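Local coordinates for predicted protease of the collagenase family (Methanopyrus kandleri, PDB 5D88), which binds zinc and probably acts as a peptidase of the U32 family, on a TIM-barrel fold, at residues 31-34 against 35-38. Residues are numbered along the deposited sequence; the frame is centred on the assembly and turned at random.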
loop_
_atom_site.group_PDB
_atom_site.type_symbol
_atom_site.label_atom_id
_atom_site.label_comp_id
_atom_site.label_asym_id
_atom_site.label_seq_id
_atom_site.Cartn_x
_atom_site.Cartn_y
_atom_site.Cartn_z
ATOM N N ARG A 31 -12.240 -18.290 20.145
ATOM C CA ARG A 31 -12.515 -19.662 20.542
ATOM C C ARG A 31 -13.933 -20.073 20.152
ATOM O O ARG A 31 -14.164 -21.213 19.738
ATOM C CB ARG A 31 -12.293 -19.812 22.047
ATOM C CG ARG A 31 -12.718 -21.157 22.599
ATOM C CD ARG A 31 -11.822 -22.264 22.083
ATOM N NE ARG A 31 -12.224 -23.561 22.609
ATOM C CZ ARG A 31 -13.204 -24.300 22.105
ATOM N NH1 ARG A 31 -13.899 -23.868 21.055
ATOM N NH2 ARG A 31 -13.492 -25.474 22.654
ATOM N N HIS A 32 -14.900 -19.162 20.271
ATOM C CA HIS A 32 -16.271 -19.531 19.933
ATOM C C HIS A 32 -16.451 -19.711 18.426
ATOM O O HIS A 32 -17.184 -20.604 17.987
ATOM C CB HIS A 32 -17.247 -18.481 20.465
ATOM C CG HIS A 32 -18.654 -18.698 20.009
ATOM N ND1 HIS A 32 -19.423 -19.753 20.451
ATOM C CD2 HIS A 32 -19.425 -18.008 19.135
ATOM C CE1 HIS A 32 -20.613 -19.698 19.877
ATOM N NE2 HIS A 32 -20.640 -18.646 19.077
ATOM N N HIS A 33 -15.821 -18.845 17.627
ATOM C CA HIS A 33 -15.854 -18.935 16.168
ATOM C C HIS A 33 -15.381 -20.301 15.683
ATOM O O HIS A 33 -15.852 -20.795 14.650
ATOM C CB HIS A 33 -14.961 -17.816 15.605
ATOM C CG HIS A 33 -15.216 -17.434 14.172
ATOM N ND1 HIS A 33 -14.292 -16.715 13.431
ATOM C CD2 HIS A 33 -16.286 -17.620 13.361
ATOM C CE1 HIS A 33 -14.772 -16.503 12.219
ATOM N NE2 HIS A 33 -15.985 -17.036 12.150
ATOM N N LEU A 34 -14.454 -20.920 16.417
ATOM C CA LEU A 34 -13.913 -22.219 16.029
ATOM C C LEU A 34 -14.999 -23.280 15.951
ATOM O O LEU A 34 -14.933 -24.181 15.106
ATOM C CB LEU A 34 -12.833 -22.652 17.024
ATOM C CG LEU A 34 -12.109 -23.974 16.752
ATOM C CD1 LEU A 34 -11.458 -23.964 15.370
ATOM C CD2 LEU A 34 -11.054 -24.268 17.838
ATOM N N ASP A 35 -15.996 -23.206 16.836
ATOM C CA ASP A 35 -17.044 -24.217 16.870
ATOM C C ASP A 35 -17.922 -24.202 15.623
ATOM O O ASP A 35 -18.685 -25.149 15.424
ATOM C CB ASP A 35 -17.935 -24.028 18.102
ATOM C CG ASP A 35 -17.256 -24.434 19.402
ATOM O OD1 ASP A 35 -16.118 -24.955 19.388
ATOM O OD2 ASP A 35 -17.887 -24.237 20.459
ATOM N N THR A 36 -17.856 -23.154 14.803
ATOM C CA THR A 36 -18.665 -23.055 13.590
ATOM C C THR A 36 -17.927 -23.525 12.341
ATOM O O THR A 36 -18.534 -23.624 11.267
ATOM C CB THR A 36 -19.131 -21.609 13.375
ATOM O OG1 THR A 36 -18.062 -20.836 12.808
ATOM C CG2 THR A 36 -19.581 -20.981 14.706
ATOM N N VAL A 37 -16.648 -23.814 12.452
ATOM C CA VAL A 37 -15.881 -24.304 11.308
ATOM C C VAL A 37 -16.405 -25.679 10.917
ATOM O O VAL A 37 -16.542 -26.553 11.791
ATOM C CB VAL A 37 -14.399 -24.368 11.660
ATOM C CG1 VAL A 37 -13.600 -25.049 10.531
ATOM C CG2 VAL A 37 -13.878 -22.972 11.939
ATOM N N PRO A 38 -16.690 -25.928 9.642
ATOM C CA PRO A 38 -17.182 -27.249 9.247
ATOM C C PRO A 38 -16.215 -28.357 9.633
ATOM O O PRO A 38 -14.991 -28.191 9.589
ATOM C CB PRO A 38 -17.326 -27.125 7.728
ATOM C CG PRO A 38 -17.547 -25.665 7.504
ATOM C CD PRO A 38 -16.657 -24.997 8.499
HETATM O O HOH W 1 -16.463 -25.917 22.479
#
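Arg-31 and Asp-35, four residues apart, illustrate how a side-chain ion pair can tie one turn of chain, i to i+4. Following Asp-35 outward, CB lies 3.5 Å from His-32 O, the carbonyl that also accepts the Asp-35 backbone N-H. Chi1 of -73° keeps CG beside the backbone N, 3.8 Å from Arg-31 NH1, and turns the carboxylate toward the guanidinium of Arg-31, where OD1 forms a salt bridge with Arg-31 NH1 at 3.0 Å. OD1 sits at the edge of that guanidinium, in its plane, whereas NH1 comes to OD1 from above the carboxylate plane, the two planes standing 80° apart. Arg-76 is a second cationic partner of OD1, while at OD2 a water donates a hydrogen bond and accepts a weak one from Arg-31 NH2. A leucine in place of Arg-31 would probably cost this carboxylate one of its two arginine partners and break the water bridge.

Beyond the pair, His-33 O takes two bonds from Thr-36: one from its N at 3.1 Å, above the carbonyl plane, and one from OG1 at 2.9 Å, within that plane. A type I turn from Leu-34 to Val-37 overlaps these bonds and is closed by Val-37 N on Leu-34 O (3.2 Å). Residues 31-38 lie in the connection between barrel strands 23-27 and 43-47: Leu-34 packs on Val-72 of helix 63-75 and, like Val-37, on Ile-44 of strand 43-47, while Val-37 also touches Tyr-26 of strand 23-27.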